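Local structure of 3-hydroxyacyl-CoA dehydrogenase (Archaeoglobus fulgidus, 1ZEJ) at residues V128-P133 with L163-V168; P102-T107 with A154-F159; E79-D84 with V89-E94. The protein probably acts as an NAD-dependent dehydrogenase of the 3-hydroxyacyl-CoA dehydrogenase family, perhaps oxidising L-gulonate, and forms a homodimer. All coordinates share one frame; numbering follows the deposited sequence.

Interaction 1: V128-P133 with L163-V168; sequences VHWMNP and LGKEVV
With CG turned beside the backbone N in both residues (chi1 -65° in W130, -60° in K165), the indole of W130 and the methylene chain of K165 meet beside the sheet of the Rossmann-type NAD-binding domain. W130 lies at strand 125-130 and K165 leads into strand 166-171; strand 139-144 lies between these two in the sheet, and W130 CA and K165 CA stay 9.7 Å apart. The lysine chain, bent at chi2, crosses the indole at about a right angle, and K165 CE comes obliquely to within 3.7 Å of W130 CZ3. Its ammonium is occupied elsewhere, bonded to the carbonyl oxygens of P134 and M137, which leaves an aliphatic contact with the indole. M23, I27 and A30 of helix 22-32 and L160 of helix 150-162 also pack against W130. M23 and N132 are predicted to bind NAD, and H129, predicted to matter for catalysis, holds E141 OE1 through ND1. At G164 a Schellman motif with positive phi (98°) ends helix 150-162 and turns the chain into strand 166-171. Just before this turn, L163 comes to the indole's edge, near the ring plane, with CD2 4.1 Å from W130 CH2.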
# COMPACT_ATOMS: atom_id res chain seq x y z
N VAL A 128 4.17 -22.41 0.97
CA VAL A 128 3.08 -21.76 1.76
C VAL A 128 3.74 -20.68 2.59
O VAL A 128 4.46 -21.00 3.57
CB VAL A 128 2.27 -22.74 2.64
CG1 VAL A 128 1.29 -22.05 3.51
CG2 VAL A 128 1.55 -23.75 1.84
N HIS A 129 3.48 -19.42 2.21
CA HIS A 129 4.08 -18.22 2.72
C HIS A 129 3.15 -17.56 3.75
O HIS A 129 2.10 -17.01 3.43
CB HIS A 129 4.38 -17.30 1.53
CG HIS A 129 4.96 -15.99 1.88
ND1 HIS A 129 4.73 -14.86 1.12
CD2 HIS A 129 5.80 -15.60 2.89
CE1 HIS A 129 5.37 -13.83 1.67
NE2 HIS A 129 6.01 -14.26 2.75
N TRP A 130 3.51 -17.77 5.01
CA TRP A 130 2.78 -17.25 6.15
C TRP A 130 3.33 -15.90 6.46
O TRP A 130 4.50 -15.63 6.22
CB TRP A 130 3.02 -18.12 7.38
CG TRP A 130 2.48 -19.53 7.30
CD1 TRP A 130 3.07 -20.59 6.68
CD2 TRP A 130 1.28 -20.04 7.88
NE1 TRP A 130 2.33 -21.71 6.83
CE2 TRP A 130 1.20 -21.40 7.55
CE3 TRP A 130 0.25 -19.47 8.63
CZ2 TRP A 130 0.15 -22.22 7.97
CZ3 TRP A 130 -0.79 -20.29 9.06
CH2 TRP A 130 -0.84 -21.64 8.72
N MSE A 131 2.51 -15.03 7.03
CA MSE A 131 2.96 -13.69 7.42
C MSE A 131 3.30 -13.73 8.92
O MSE A 131 3.14 -14.74 9.59
CB MSE A 131 1.90 -12.63 7.09
CG MSE A 131 1.28 -12.74 5.72
SE MSE A 131 2.56 -12.44 4.27
CE MSE A 131 1.87 -13.68 2.88
N ASN A 132 3.87 -12.66 9.41
CA ASN A 132 4.43 -12.65 10.75
C ASN A 132 3.63 -11.78 11.68
O ASN A 132 3.55 -10.58 11.44
CB ASN A 132 5.87 -12.12 10.70
CG ASN A 132 6.66 -12.40 11.98
OD1 ASN A 132 6.34 -13.32 12.76
ND2 ASN A 132 7.68 -11.62 12.21
N PRO A 133 3.09 -12.34 12.79
CA PRO A 133 3.07 -13.75 13.20
C PRO A 133 2.00 -14.57 12.49
O PRO A 133 0.89 -14.04 12.27
CB PRO A 133 2.77 -13.69 14.70
CG PRO A 133 2.67 -12.25 15.08
CD PRO A 133 2.48 -11.48 13.81
N LEU A 163 -9.03 -23.07 8.33
CA LEU A 163 -8.35 -22.56 9.49
C LEU A 163 -8.69 -21.10 9.77
O LEU A 163 -8.33 -20.57 10.83
CB LEU A 163 -6.84 -22.72 9.29
CG LEU A 163 -5.89 -22.93 10.44
CD1 LEU A 163 -6.24 -24.17 11.27
CD2 LEU A 163 -4.50 -23.10 9.80
N GLY A 164 -9.35 -20.44 8.81
CA GLY A 164 -9.69 -19.04 8.96
C GLY A 164 -8.73 -18.10 8.28
O GLY A 164 -8.88 -16.88 8.41
N LYS A 165 -7.82 -18.63 7.46
CA LYS A 165 -6.89 -17.77 6.71
C LYS A 165 -7.51 -17.28 5.40
O LYS A 165 -8.39 -17.92 4.81
CB LYS A 165 -5.56 -18.50 6.48
CG LYS A 165 -4.82 -18.92 7.78
CD LYS A 165 -4.58 -17.70 8.66
CE LYS A 165 -3.41 -17.77 9.53
NZ LYS A 165 -3.51 -16.68 10.57
N GLU A 166 -7.06 -16.11 4.95
CA GLU A 166 -7.37 -15.57 3.64
C GLU A 166 -6.27 -16.07 2.69
O GLU A 166 -5.08 -15.76 2.85
CB GLU A 166 -7.40 -14.05 3.65
CG GLU A 166 -8.59 -13.46 4.40
CD GLU A 166 -9.92 -13.68 3.64
OE1 GLU A 166 -9.92 -13.85 2.41
OE2 GLU A 166 -10.95 -13.66 4.29
N VAL A 167 -6.65 -16.87 1.72
CA VAL A 167 -5.65 -17.56 0.90
C VAL A 167 -5.60 -16.96 -0.50
O VAL A 167 -6.63 -16.77 -1.13
CB VAL A 167 -5.93 -19.08 0.78
CG1 VAL A 167 -4.92 -19.73 -0.19
CG2 VAL A 167 -5.88 -19.74 2.09
N VAL A 168 -4.38 -16.69 -0.97
CA VAL A 168 -4.14 -16.31 -2.35
C VAL A 168 -3.13 -17.30 -2.95
O VAL A 168 -2.08 -17.55 -2.35
CB VAL A 168 -3.58 -14.86 -2.48
CG1 VAL A 168 -3.26 -14.53 -3.91
CG2 VAL A 168 -4.59 -13.84 -1.97

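Interaction 2: P102-T107 with A154-F159; sequences PLCSNT and AFVEGF
P102, just before strand 103-105, and C104, on it, face F155 and V156 of helix 150-162, one of the helices that pack against the central sheet of the Rossmann-type NAD-binding domain. The contact is apolar throughout. V156 carries its centre: CG1 lies anti to the backbone N (chi1 179°), which leaves CG2 beside that N and directed at the strand. There V156 CG2 is shared by two partners, lying 4.0 Å from P102 CB and also against the sulfur of C104. CG2 thus bridges residues two apart along the chain, whose side chains both point to the helix, while L103 between them points away from it and touches V77 and R124. F155 adds a more exposed contact. Its ring crosses the proline ring at about a right angle, and P102 CG approaches F155 CD2 obliquely to 3.8 Å. F155 also touches I76 and M13, and V156 reaches V128 on the next strand, which gives the helix a footing on several strands at once.

The polar bonds lie within each side or run to other parts of the domain. The strand is bonded through its backbone to V77 and E79 of strand 76-79 on one side, and to L126 of strand 125-130 and R124 just before it on the other. In the helix, G158 N bonds to A154 O at 2.9 Å and F159 N to F155 O at 3.0 Å, while E157 makes a salt bridge with R161. F159, one turn on from F155, stacks its ring with that of H35. At the far end of the strand K88, predicted to bind NAD, donates to S105 OG and N106 O. C104, with SG beside its own backbone N (chi1 -59°), also packs on L126 and V128; toward the helix its sulfur stops 4.1 Å from V156 CG2.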
# COMPACT_ATOMS: atom_id res chain seq x y z
N PRO A 102 0.96 -33.77 1.11
CA PRO A 102 1.48 -32.49 0.60
C PRO A 102 2.61 -31.98 1.49
O PRO A 102 2.54 -32.09 2.74
CB PRO A 102 0.27 -31.57 0.67
CG PRO A 102 -0.86 -32.40 0.59
CD PRO A 102 -0.49 -33.67 1.35
N LEU A 103 3.63 -31.46 0.85
CA LEU A 103 4.80 -30.89 1.50
C LEU A 103 4.85 -29.41 1.19
O LEU A 103 4.83 -29.03 0.02
CB LEU A 103 6.08 -31.52 0.98
CG LEU A 103 6.20 -33.04 0.98
CD1 LEU A 103 7.55 -33.43 0.39
CD2 LEU A 103 6.05 -33.53 2.38
N CYS A 104 4.93 -28.58 2.21
CA CYS A 104 4.71 -27.15 2.08
C CYS A 104 5.90 -26.40 2.67
O CYS A 104 5.98 -26.34 3.87
CB CYS A 104 3.48 -26.75 2.87
SG CYS A 104 1.98 -27.55 2.38
N SER A 105 6.74 -25.76 1.87
CA SER A 105 7.85 -24.99 2.41
C SER A 105 7.43 -23.52 2.70
O SER A 105 6.88 -22.85 1.83
CB SER A 105 9.04 -25.06 1.45
OG SER A 105 10.11 -24.26 1.94
N ASN A 106 7.65 -23.03 3.92
CA ASN A 106 7.49 -21.60 4.23
C ASN A 106 8.76 -20.97 3.70
O ASN A 106 9.83 -21.06 4.30
CB ASN A 106 7.35 -21.35 5.74
CG ASN A 106 7.13 -19.83 6.09
OD1 ASN A 106 6.21 -19.13 5.58
ND2 ASN A 106 7.98 -19.34 6.98
N THR A 107 8.68 -20.41 2.52
CA THR A 107 9.88 -19.92 1.88
C THR A 107 9.65 -18.43 1.71
O THR A 107 8.61 -18.03 1.20
CB THR A 107 10.25 -20.76 0.56
OG1 THR A 107 11.26 -20.08 -0.20
CG2 THR A 107 9.06 -21.03 -0.33
N ALA A 154 -5.60 -27.51 -4.13
CA ALA A 154 -6.95 -27.40 -3.58
C ALA A 154 -7.05 -27.95 -2.14
O ALA A 154 -7.77 -27.40 -1.30
CB ALA A 154 -7.94 -28.12 -4.49
N PHE A 155 -6.35 -29.03 -1.87
CA PHE A 155 -6.26 -29.60 -0.55
C PHE A 155 -5.66 -28.59 0.46
O PHE A 155 -6.27 -28.30 1.49
CB PHE A 155 -5.40 -30.84 -0.57
CG PHE A 155 -5.35 -31.55 0.74
CD1 PHE A 155 -6.32 -32.47 1.09
CD2 PHE A 155 -4.35 -31.31 1.64
CE1 PHE A 155 -6.27 -33.16 2.34
CE2 PHE A 155 -4.31 -32.00 2.88
CZ PHE A 155 -5.26 -32.90 3.21
N VAL A 156 -4.53 -28.02 0.12
CA VAL A 156 -3.86 -27.04 1.00
C VAL A 156 -4.65 -25.75 1.12
O VAL A 156 -4.82 -25.24 2.22
CB VAL A 156 -2.43 -26.79 0.57
CG1 VAL A 156 -1.77 -25.76 1.49
CG2 VAL A 156 -1.66 -28.07 0.61
N GLU A 157 -5.24 -25.28 0.02
CA GLU A 157 -6.10 -24.11 0.06
C GLU A 157 -7.29 -24.32 0.99
O GLU A 157 -7.61 -23.44 1.78
CB GLU A 157 -6.58 -23.73 -1.36
CG GLU A 157 -7.36 -22.47 -1.36
CD GLU A 157 -7.77 -21.99 -2.75
OE1 GLU A 157 -7.71 -22.79 -3.72
OE2 GLU A 157 -8.18 -20.82 -2.82
N GLY A 158 -7.95 -25.47 0.88
CA GLY A 158 -9.09 -25.82 1.73
C GLY A 158 -8.68 -25.89 3.20
O GLY A 158 -9.34 -25.30 4.05
N PHE A 159 -7.59 -26.57 3.49
CA PHE A 159 -7.03 -26.63 4.85
C PHE A 159 -6.83 -25.22 5.41
O PHE A 159 -7.27 -24.89 6.52
CB PHE A 159 -5.70 -27.37 4.82
CG PHE A 159 -4.94 -27.30 6.12
CD1 PHE A 159 -5.30 -28.09 7.20
CD2 PHE A 159 -3.87 -26.45 6.27
CE1 PHE A 159 -4.60 -28.01 8.41
CE2 PHE A 159 -3.17 -26.38 7.47
CZ PHE A 159 -3.53 -27.16 8.52

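Interaction 3: E79-D84 with V89-E94; sequences EAVFED and VEVLRE
The loop leaving strand 76-79 leads into helix 85-96, and E79 at its start packs against L92 of that helix. E79 runs out with CG anti to the backbone N (chi1 167°), then bends at chi2, crossing L92 at about a right angle. Its CB lies 4.1 Å from L92 CD2, and its OE1 4.0 Å from L92 CD1, so the two methyls of L92 meet the acid at different points along its chain. V81 probably packs on V91, whose side chain is modelled twice, so the detail of that contact is doubtful.

This is a beta-alpha unit of the Rossmann-type fold, whose loop passes the glycine-rich turn: V81 lies against G19, predicted to bind NAD, as are E83 and K88. The carboxylate of E79 fixes the loop. OE2 accepts V81 N on its anti lone pair, a nearly straight bond of 2.6 Å (172°), and forms a salt bridge with K88, while OE1 bonds to S105 OG on the next strand. A leucine in place of E79 would probably leave V81 N without its acceptor, S105 OG without its carboxylate partner and K88 without its charge mate, freeing the loop to shift. E83 OE2 takes the backbone N of V109 and I110. D84 is the N-cap of helix 85-96: its side chain caps a backbone N, and OD2 bonds to T87 OG1.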
# COMPACT_ATOMS: atom_id res chain seq x y z
N GLU A 79 7.31 -27.13 6.27
CA GLU A 79 8.73 -26.98 6.53
C GLU A 79 9.09 -25.50 6.70
O GLU A 79 8.75 -24.67 5.86
CB GLU A 79 9.53 -27.69 5.43
CG GLU A 79 11.02 -27.34 5.44
CD GLU A 79 11.32 -26.01 4.79
OE1 GLU A 79 11.04 -25.88 3.60
OE2 GLU A 79 11.85 -25.09 5.47
N ALA A 80 9.71 -25.15 7.83
CA ALA A 80 10.13 -23.79 8.09
C ALA A 80 11.54 -23.75 8.63
O ALA A 80 11.76 -23.23 9.72
CB ALA A 80 9.17 -23.13 9.08
N VAL A 81 12.51 -24.29 7.88
CA VAL A 81 13.89 -24.32 8.34
C VAL A 81 14.65 -23.12 7.75
O VAL A 81 14.07 -22.30 7.05
CB VAL A 81 14.59 -25.66 8.01
CG1 VAL A 81 13.85 -26.82 8.62
CG2 VAL A 81 14.74 -25.89 6.49
N PHE A 82 15.94 -23.03 8.04
CA PHE A 82 16.77 -21.94 7.51
C PHE A 82 16.56 -21.68 6.00
O PHE A 82 16.43 -22.61 5.21
CB PHE A 82 18.26 -22.18 7.83
CG PHE A 82 19.11 -20.99 7.53
CD1 PHE A 82 19.22 -19.96 8.46
CD2 PHE A 82 19.77 -20.88 6.33
CE1 PHE A 82 20.02 -18.83 8.19
CE2 PHE A 82 20.56 -19.77 6.04
CZ PHE A 82 20.68 -18.73 6.97
N GLU A 83 16.48 -20.40 5.65
CA GLU A 83 16.27 -19.93 4.29
C GLU A 83 17.52 -20.14 3.40
O GLU A 83 18.27 -19.19 3.13
CB GLU A 83 15.95 -18.42 4.32
CG GLU A 83 15.40 -17.85 2.97
CD GLU A 83 13.95 -18.32 2.67
OE1 GLU A 83 13.30 -18.88 3.60
OE2 GLU A 83 13.46 -18.13 1.53
N ASP A 84 17.72 -21.38 2.96
CA ASP A 84 18.87 -21.78 2.16
C ASP A 84 18.40 -22.94 1.28
O ASP A 84 17.78 -23.86 1.80
CB ASP A 84 19.96 -22.26 3.10
CG ASP A 84 21.15 -22.81 2.37
OD1 ASP A 84 21.81 -22.04 1.65
OD2 ASP A 84 21.41 -24.02 2.54
N VAL A 89 16.10 -28.38 0.58
CA VAL A 89 16.08 -29.57 -0.27
C VAL A 89 16.41 -30.82 0.57
O VAL A 89 15.73 -31.84 0.47
CB VAL A 89 17.04 -29.38 -1.45
CG1 VAL A 89 17.37 -30.72 -2.19
CG2 VAL A 89 16.44 -28.39 -2.38
N GLU A 90 17.43 -30.73 1.40
CA GLU A 90 17.84 -31.86 2.22
C GLU A 90 16.71 -32.38 3.14
O GLU A 90 16.38 -33.57 3.15
CB GLU A 90 19.08 -31.49 3.03
CG GLU A 90 19.35 -32.43 4.19
CD GLU A 90 20.70 -32.22 4.81
OE1 GLU A 90 21.44 -31.33 4.30
OE2 GLU A 90 21.01 -32.95 5.78
N VAL A 91 16.06 -31.47 3.86
CA VAL A 91 14.98 -31.86 4.77
C VAL A 91 13.80 -32.38 3.99
O VAL A 91 13.22 -33.37 4.38
CB VAL A 91 14.53 -30.61 5.60
CG1 VAL A 91 13.23 -30.84 6.32
CG2 VAL A 91 15.62 -30.22 6.57
N LEU A 92 13.46 -31.72 2.88
CA LEU A 92 12.31 -32.14 2.08
C LEU A 92 12.52 -33.50 1.40
O LEU A 92 11.60 -34.32 1.33
CB LEU A 92 11.97 -31.06 1.05
CG LEU A 92 11.41 -29.78 1.68
CD1 LEU A 92 11.51 -28.61 0.70
CD2 LEU A 92 9.98 -29.96 2.09
N ARG A 93 13.72 -33.74 0.89
CA ARG A 93 14.04 -35.04 0.33
C ARG A 93 13.94 -36.17 1.38
O ARG A 93 13.53 -37.27 1.03
CB ARG A 93 15.42 -35.05 -0.34
CG ARG A 93 15.40 -34.34 -1.69
CD ARG A 93 16.75 -34.41 -2.32
NE ARG A 93 17.05 -35.78 -2.73
CZ ARG A 93 16.53 -36.41 -3.78
NH1 ARG A 93 15.64 -35.83 -4.58
NH2 ARG A 93 16.93 -37.65 -4.06
N GLU A 94 14.28 -35.89 2.63
CA GLU A 94 14.12 -36.85 3.69
C GLU A 94 12.66 -37.16 3.97
O GLU A 94 12.24 -38.34 4.02
CB GLU A 94 14.79 -36.30 4.94
CG GLU A 94 14.71 -37.16 6.13
CD GLU A 94 15.74 -36.73 7.18
OE1 GLU A 94 16.04 -35.50 7.29
OE2 GLU A 94 16.24 -37.62 7.88

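In the fold
From the N terminus, interaction 3 closes first, joining strand 76-79's exit loop to helix 85-96 across only four intervening residues. The chain then passes through 102-107 and 128-133 before 154-159 closes interaction 2 and 163-168 closes interaction 1, which makes these two cross. They set helix 150-162 on strand 103-105, and its C-terminal turn beside strand 125-130. Segment 102-107 joins the other two contacts: N106 N bonds to E79 O at 2.8 Å, linking interactions 2 and 3, while V128 N bonds to S105 O at 2.9 Å and W130 N to N106 OD1 at 3.1 Å, linking 2 and 1. Interactions 1 and 3 do not touch.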